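Local coordinates for cyclin homolog (Herpesvirus saimiri, PDB 2F2C), which acts as a viral D-type cyclin that modulates the host cell cycle and may contribute to transformation and rapid proliferation of latently infected T-cells, at residues K28-L33 / E148-T153; W58-C63 / S247-E252; L159-K164 / D168-L173. All blocks are in the same frame, centred on the assembly; numbering follows the deposited sequence.

Interaction 1 (K28-L33 / E148-T153)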
# COMPACT_ATOMS: atom_id res chain seq x y z
N LYS A 28 -14.59 0.60 5.20
CA LYS A 28 -15.53 0.15 6.23
C LYS A 28 -15.39 -1.34 6.50
O LYS A 28 -15.47 -1.77 7.65
CB LYS A 28 -16.97 0.40 5.80
CG LYS A 28 -17.40 1.84 5.66
CD LYS A 28 -18.62 1.78 4.78
CE LYS A 28 -19.59 2.89 4.97
NZ LYS A 28 -20.99 2.31 4.85
N LEU A 29 -15.21 -2.14 5.46
CA LEU A 29 -15.12 -3.59 5.63
C LEU A 29 -13.85 -3.98 6.36
O LEU A 29 -13.92 -4.70 7.35
CB LEU A 29 -15.16 -4.29 4.27
CG LEU A 29 -16.29 -5.30 4.06
CD1 LEU A 29 -16.46 -5.62 2.57
CD2 LEU A 29 -16.06 -6.58 4.89
N ARG A 30 -12.71 -3.48 5.90
CA ARG A 30 -11.41 -3.78 6.51
C ARG A 30 -11.29 -3.15 7.91
O ARG A 30 -10.55 -3.64 8.78
CB ARG A 30 -10.24 -3.37 5.61
CG ARG A 30 -10.23 -4.05 4.21
CD ARG A 30 -8.98 -3.79 3.36
NE ARG A 30 -8.45 -2.46 3.63
CZ ARG A 30 -8.68 -1.39 2.89
NH1 ARG A 30 -9.40 -1.46 1.79
NH2 ARG A 30 -8.17 -0.23 3.26
N GLU A 31 -12.05 -2.08 8.13
CA GLU A 31 -12.24 -1.58 9.49
C GLU A 31 -12.76 -2.72 10.41
O GLU A 31 -12.22 -2.91 11.50
CB GLU A 31 -13.19 -0.38 9.47
CG GLU A 31 -13.36 0.38 10.77
CD GLU A 31 -14.31 1.58 10.61
OE1 GLU A 31 -14.25 2.54 11.41
OE2 GLU A 31 -15.11 1.57 9.65
N LEU A 32 -13.74 -3.52 9.96
CA LEU A 32 -14.29 -4.59 10.81
C LEU A 32 -13.29 -5.69 11.15
O LEU A 32 -13.65 -6.69 11.78
CB LEU A 32 -15.57 -5.22 10.21
CG LEU A 32 -16.76 -4.38 9.72
CD1 LEU A 32 -17.84 -5.29 9.17
CD2 LEU A 32 -17.32 -3.47 10.80
N LEU A 33 -12.04 -5.52 10.74
CA LEU A 33 -11.01 -6.53 11.02
C LEU A 33 -10.35 -6.31 12.38
O LEU A 33 -10.39 -7.21 13.21
CB LEU A 33 -9.95 -6.60 9.91
CG LEU A 33 -10.27 -7.19 8.53
CD1 LEU A 33 -9.20 -6.74 7.53
CD2 LEU A 33 -10.39 -8.71 8.55
N GLU A 148 0.01 -3.16 9.12
CA GLU A 148 -0.96 -2.25 8.49
C GLU A 148 -2.34 -2.26 9.21
O GLU A 148 -2.60 -3.14 10.05
CB GLU A 148 -1.08 -2.64 7.01
CG GLU A 148 -1.49 -1.53 6.06
CD GLU A 148 -0.70 -0.24 6.25
OE1 GLU A 148 -1.12 0.62 7.09
OE2 GLU A 148 0.32 -0.07 5.53
N ALA A 149 -3.19 -1.29 8.87
CA ALA A 149 -4.53 -1.10 9.50
C ALA A 149 -5.32 0.03 8.86
O ALA A 149 -4.74 0.94 8.28
CB ALA A 149 -4.40 -0.83 11.00
N VAL A 150 -6.64 0.00 8.96
CA VAL A 150 -7.39 1.17 8.52
C VAL A 150 -7.13 2.34 9.50
O VAL A 150 -7.35 2.21 10.70
CB VAL A 150 -8.88 0.89 8.39
CG1 VAL A 150 -9.63 2.19 8.19
CG2 VAL A 150 -9.14 -0.03 7.23
N LEU A 151 -6.64 3.46 8.98
CA LEU A 151 -6.32 4.63 9.80
C LEU A 151 -7.41 5.66 9.66
O LEU A 151 -7.88 5.91 8.55
CB LEU A 151 -5.02 5.27 9.33
CG LEU A 151 -3.84 4.34 9.30
CD1 LEU A 151 -2.61 5.10 8.85
CD2 LEU A 151 -3.68 3.80 10.70
N ALA A 152 -7.76 6.31 10.77
CA ALA A 152 -8.77 7.36 10.73
C ALA A 152 -8.50 8.18 9.49
O ALA A 152 -9.39 8.63 8.78
CB ALA A 152 -8.68 8.23 11.96
N THR A 153 -7.23 8.30 9.19
CA THR A 153 -6.81 9.27 8.24
C THR A 153 -7.03 8.83 6.79
O THR A 153 -7.03 9.67 5.90
CB THR A 153 -5.37 9.65 8.59
OG1 THR A 153 -5.20 11.03 8.31
CG2 THR A 153 -4.39 8.96 7.74
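R30 and V150 carry this contact, with R30 curving around one methyl of the valine. The CB of R30 begins the approach, lying 3.9 Å from V150 CG2. CG extends anti to the carbonyl carbon (chi1 -59°), and along CG and CD the chain draws back from the valine, CD being 5.4 Å from V150 CG2. A bend at chi3 (-33°) then brings the guanidinium back toward the same methyl: NE comes to 4.4 Å of V150 CG2 and NH2 to 4.1 Å. The guanidinium meets it obliquely, and the two side chains cross at about a right angle.

V150 CG2 also rests on the helix backbone, 3.8 Å from R30 C and 3.7 Å from E31 N. One methyl thus fits against both the last turn of helix 21-31 and the arch of the arginine, and no hydrogen bond joins the two segments. The polar end of E31 has partners of its own, S194 OG and G196 N, both hydrogen-bonded to OE1, while V150 also packs on F155 and P195. R30 further touches a polar side chain of the other protein chain. The arrangement is consistent with a two-repeat cyclin fold, in which an N-terminal helix lies against the linker joining the repeats, here the loop between helices 129-142 and 156-162.

Interaction 2 (W58-C63 / S247-E252)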
# COMPACT_ATOMS: atom_id res chain seq x y z
N TRP A 58 4.85 12.75 22.77
CA TRP A 58 6.20 12.73 22.25
C TRP A 58 6.22 12.13 20.84
O TRP A 58 6.77 12.73 19.91
CB TRP A 58 7.09 11.97 23.21
CG TRP A 58 8.51 11.82 22.78
CD1 TRP A 58 9.47 12.79 22.75
CD2 TRP A 58 9.15 10.62 22.37
NE1 TRP A 58 10.67 12.27 22.34
CE2 TRP A 58 10.50 10.93 22.09
CE3 TRP A 58 8.72 9.30 22.21
CZ2 TRP A 58 11.42 9.98 21.65
CZ3 TRP A 58 9.63 8.35 21.77
CH2 TRP A 58 10.96 8.69 21.50
N MET A 59 5.63 10.95 20.66
CA MET A 59 5.58 10.30 19.34
C MET A 59 5.03 11.27 18.26
O MET A 59 5.57 11.38 17.14
CB MET A 59 4.75 9.03 19.42
CG MET A 59 5.33 7.93 20.34
SD MET A 59 4.22 6.47 20.49
CE MET A 59 3.97 5.99 18.76
N HIS A 60 3.97 11.99 18.64
CA HIS A 60 3.42 13.05 17.80
C HIS A 60 4.43 14.15 17.47
O HIS A 60 4.63 14.49 16.29
CB HIS A 60 2.18 13.67 18.42
CG HIS A 60 1.54 14.70 17.54
ND1 HIS A 60 0.56 14.38 16.62
CD2 HIS A 60 1.78 16.02 17.40
CE1 HIS A 60 0.20 15.48 15.97
NE2 HIS A 60 0.93 16.48 16.42
N LEU A 61 5.06 14.71 18.50
CA LEU A 61 6.03 15.78 18.28
C LEU A 61 7.05 15.34 17.24
O LEU A 61 7.39 16.08 16.32
CB LEU A 61 6.73 16.17 19.58
CG LEU A 61 7.58 17.43 19.50
CD1 LEU A 61 6.73 18.65 19.15
CD2 LEU A 61 8.32 17.65 20.81
N LEU A 62 7.51 14.10 17.40
CA LEU A 62 8.55 13.52 16.60
C LEU A 62 8.17 13.51 15.11
O LEU A 62 8.99 13.91 14.25
CB LEU A 62 8.80 12.11 17.13
CG LEU A 62 10.18 11.50 17.16
CD1 LEU A 62 11.25 12.50 17.46
CD2 LEU A 62 10.18 10.40 18.21
N CYS A 63 6.94 13.08 14.80
CA CYS A 63 6.43 13.07 13.44
C CYS A 63 6.23 14.48 12.89
O CYS A 63 6.61 14.77 11.76
CB CYS A 63 5.11 12.31 13.36
SG CYS A 63 5.22 10.60 13.93
N SER A 247 -8.38 20.16 21.55
CA SER A 247 -8.13 21.18 22.59
C SER A 247 -7.12 20.73 23.63
O SER A 247 -6.31 21.53 24.09
CB SER A 247 -9.41 21.53 23.36
OG SER A 247 -10.43 22.00 22.50
N LEU A 248 -7.17 19.45 24.01
CA LEU A 248 -6.41 18.94 25.15
C LEU A 248 -4.91 18.85 24.93
O LEU A 248 -4.16 18.60 25.88
CB LEU A 248 -6.96 17.58 25.60
CG LEU A 248 -7.82 17.58 26.87
CD1 LEU A 248 -8.64 18.86 27.03
CD2 LEU A 248 -8.73 16.36 26.91
N TYR A 249 -4.48 19.06 23.69
CA TYR A 249 -3.08 18.98 23.32
C TYR A 249 -2.22 20.00 24.07
O TYR A 249 -2.61 21.17 24.23
CB TYR A 249 -2.97 19.17 21.81
CG TYR A 249 -1.57 19.22 21.30
CD1 TYR A 249 -0.85 18.04 21.08
CD2 TYR A 249 -0.94 20.44 21.05
CE1 TYR A 249 0.47 18.09 20.62
CE2 TYR A 249 0.35 20.49 20.58
CZ TYR A 249 1.05 19.31 20.37
OH TYR A 249 2.35 19.37 19.91
N ASP A 250 -1.05 19.56 24.54
CA ASP A 250 -0.26 20.36 25.50
C ASP A 250 1.17 19.81 25.63
O ASP A 250 1.39 18.77 26.25
CB ASP A 250 -0.97 20.40 26.87
CG ASP A 250 -0.51 21.58 27.77
OD1 ASP A 250 0.48 22.29 27.44
OD2 ASP A 250 -1.09 21.88 28.85
N LEU A 251 2.16 20.52 25.06
CA LEU A 251 3.55 20.08 25.18
C LEU A 251 4.07 20.18 26.62
O LEU A 251 4.95 19.43 27.02
CB LEU A 251 4.47 20.81 24.18
CG LEU A 251 4.25 20.41 22.72
CD1 LEU A 251 4.92 21.37 21.73
CD2 LEU A 251 4.70 18.99 22.44
N GLU A 252 3.50 21.09 27.40
CA GLU A 252 3.85 21.21 28.81
C GLU A 252 3.89 19.87 29.55
O GLU A 252 4.63 19.72 30.51
CB GLU A 252 2.91 22.19 29.53
CG GLU A 252 3.16 23.66 29.22
CD GLU A 252 2.00 24.57 29.62
OE1 GLU A 252 0.83 24.23 29.32
OE2 GLU A 252 2.25 25.65 30.23
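The C-terminal tail that follows helix 232-247 packs against helix 49-65, where H60 and L61 on consecutive positions of one helical turn receive Y249 and L251. H60 sends its imidazole outward with CG anti to the backbone N (chi1 -176°), which brings CD2 to 4.0 Å from CE1 of Y249. The two rings meet obliquely, with centroids 5.7 Å apart and planes inclined at 65°, so they meet at one carbon of each ring. Each ring has another neighbour: H60 packs edge-to-face with F73 of helix 72-83, and Y249 forms a cation-pi interaction with K183 of helix 170-184. H60 NE2 makes a weak hydrogen bond to E64.

Nearer the surface, L61 and L251 cross at about a right angle and interlock through their methyl groups. CD1 of L61 is 3.9 Å from CD2 of L251 and 4.2 Å from L251 CD1, while the other L61 methyl, CD2, lies 4.2 Å from L251 CD2. Between the two contact residues of the tail, D250 forms an Asx turn. Its OD1 accepts from E252 N at 3.2 Å, and the donor stands above the carboxylate plane, 52° out of it. This turn starts the short 3-10 segment that contains L251.

No hydrogen bond spans the two segments, so their mutual hold rests on apolar and aromatic surface. Such a contact sets few directional demands on the tail, and the Asx turn at D250 probably helps to shape the tail locally.

Interaction 3 (L159-K164 / D168-L173)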
# COMPACT_ATOMS: atom_id res chain seq x y z
N LEU A 159 -14.57 10.27 2.14
CA LEU A 159 -15.71 10.96 2.75
C LEU A 159 -16.03 12.26 2.02
O LEU A 159 -17.21 12.50 1.70
CB LEU A 159 -15.53 11.21 4.25
CG LEU A 159 -15.55 9.96 5.13
CD1 LEU A 159 -15.46 10.35 6.59
CD2 LEU A 159 -16.79 9.14 4.86
N CYS A 160 -14.99 13.06 1.75
CA CYS A 160 -15.13 14.30 0.96
C CYS A 160 -15.82 14.09 -0.38
O CYS A 160 -16.71 14.85 -0.74
CB CYS A 160 -13.77 14.95 0.70
SG CYS A 160 -13.01 15.68 2.15
N ASN A 161 -15.37 13.07 -1.13
CA ASN A 161 -15.98 12.72 -2.40
C ASN A 161 -17.44 12.30 -2.26
O ASN A 161 -18.30 12.77 -3.00
CB ASN A 161 -15.19 11.62 -3.09
CG ASN A 161 -15.82 11.20 -4.40
OD1 ASN A 161 -15.71 11.89 -5.41
ND2 ASN A 161 -16.52 10.07 -4.38
N ALA A 162 -17.73 11.42 -1.30
CA ALA A 162 -19.10 10.99 -1.05
C ALA A 162 -20.05 12.11 -0.57
O ALA A 162 -21.23 12.12 -0.95
CB ALA A 162 -19.10 9.82 -0.10
N LEU A 163 -19.56 13.06 0.22
CA LEU A 163 -20.40 14.21 0.59
C LEU A 163 -20.45 15.23 -0.54
O LEU A 163 -20.89 16.36 -0.33
CB LEU A 163 -19.90 14.91 1.85
CG LEU A 163 -19.73 14.10 3.13
CD1 LEU A 163 -18.56 14.69 3.91
CD2 LEU A 163 -21.00 14.04 3.96
N LYS A 164 -19.97 14.81 -1.71
CA LYS A 164 -19.98 15.59 -2.95
C LYS A 164 -19.41 17.02 -2.84
O LYS A 164 -19.85 17.92 -3.55
CB LYS A 164 -21.38 15.59 -3.59
CG LYS A 164 -21.85 14.21 -4.09
CD LYS A 164 -21.63 14.02 -5.61
CE LYS A 164 -20.18 13.57 -5.98
NZ LYS A 164 -19.90 12.15 -5.59
N ASP A 168 -11.84 21.01 -5.74
CA ASP A 168 -11.07 22.24 -5.51
C ASP A 168 -10.66 22.48 -4.03
O ASP A 168 -9.66 23.13 -3.76
CB ASP A 168 -11.82 23.49 -6.02
CG ASP A 168 -12.87 23.18 -7.11
OD1 ASP A 168 -12.49 23.00 -8.31
OD2 ASP A 168 -14.11 23.13 -6.89
N LEU A 169 -11.44 21.94 -3.09
CA LEU A 169 -11.20 22.22 -1.67
C LEU A 169 -10.38 21.18 -0.93
O LEU A 169 -10.08 21.37 0.24
CB LEU A 169 -12.51 22.46 -0.94
CG LEU A 169 -13.21 23.72 -1.45
CD1 LEU A 169 -14.65 23.79 -0.97
CD2 LEU A 169 -12.43 24.97 -1.08
N TRP A 170 -10.01 20.10 -1.62
CA TRP A 170 -9.42 18.94 -0.95
C TRP A 170 -8.04 19.21 -0.34
O TRP A 170 -7.79 18.79 0.79
CB TRP A 170 -9.41 17.72 -1.85
CG TRP A 170 -10.77 17.21 -2.18
CD1 TRP A 170 -11.96 17.80 -1.87
CD2 TRP A 170 -11.09 16.04 -2.95
NE1 TRP A 170 -13.00 17.05 -2.37
CE2 TRP A 170 -12.50 15.97 -3.04
CE3 TRP A 170 -10.33 15.03 -3.56
CZ2 TRP A 170 -13.17 14.93 -3.71
CZ3 TRP A 170 -11.00 14.00 -4.23
CH2 TRP A 170 -12.40 13.96 -4.29
N PRO A 171 -7.15 19.91 -1.06
CA PRO A 171 -5.87 20.36 -0.49
C PRO A 171 -6.01 20.98 0.91
O PRO A 171 -5.50 20.41 1.87
CB PRO A 171 -5.40 21.41 -1.49
CG PRO A 171 -5.96 20.97 -2.78
CD PRO A 171 -7.28 20.34 -2.47
N GLN A 172 -6.73 22.09 1.03
CA GLN A 172 -6.85 22.77 2.32
C GLN A 172 -7.58 21.92 3.37
O GLN A 172 -7.20 21.90 4.55
CB GLN A 172 -7.52 24.15 2.15
CG GLN A 172 -9.04 24.08 1.90
CD GLN A 172 -9.72 25.43 1.61
OE1 GLN A 172 -9.12 26.33 1.01
NE2 GLN A 172 -10.98 25.55 2.02
N LEU A 173 -8.62 21.20 2.94
CA LEU A 173 -9.49 20.48 3.88
C LEU A 173 -8.69 19.33 4.42
O LEU A 173 -8.66 19.10 5.62
CB LEU A 173 -10.76 19.98 3.19
CG LEU A 173 -12.12 20.21 3.85
CD1 LEU A 173 -12.27 21.63 4.36
CD2 LEU A 173 -13.23 19.91 2.87
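The indole of W170 lies against C160 and N161 at the end of helix 156-162, and this is the closely packed half of the contact. C160 CB sits over one face of the ring, toward its rim, in a CH-pi interaction 4.2 Å from the centroid of the five-membered ring; its nearest ring atom is W170 NE1, at 3.8 Å. Farther along the indole, N161 CB reaches W170 CH2 at 3.8 Å, and N161 CA stands equally far from W170 CZ2. The amide plane of N161 is turned 88° from that of the ring. A hydrogen bond from W170 NE1 to the carbonyl oxygen of I165, in the connecting loop, helps to hold the indole in this rotation.

Contacts are looser around the sulfur. C160 SG lies 4.9 Å from the centroid of the five-membered ring, an oblique sulfur-aromatic approach, and 4.3 Å from L173 CD2. On the solvent side K164 folds back, its NZ donating to N161 O at 3.1 Å from above the carbonyl plane, while its own backbone N reaches the same oxygen from the opposite face. W170, by contrast, also packs on an aromatic side chain of the other protein chain.

K164, with positive phi, is the C-prime residue of a Schellman motif in which I165 N bonds to C160 O. Capped in this way, helix 156-162 turns through a short loop into helix 170-184, two consecutive helices of the all-helical cyclin fold, with W170 packed between them near the connecting loop.

Overall arrangement
All three contacts do without hydrogen bonds across their segments, yet they differ in reach and setting. Interactions 1 and 2 each join residues far apart in sequence, with segments that alternate along the chain, and lie on opposite sides of its centre. Interaction 3 is local, bridging neighbouring helices, and is nested within the loop closed by interaction 2. Interactions 1 and 3 are buried and touch the other protein chain: a valine methyl meets an arginine and helix backbone in the first, an indole face meets a cysteine in the other. Interaction 2, partly exposed, pairs two rings obliquely and two leucines toward the surface. Helix 170-184 links interactions 2 and 3 through K183 and W170.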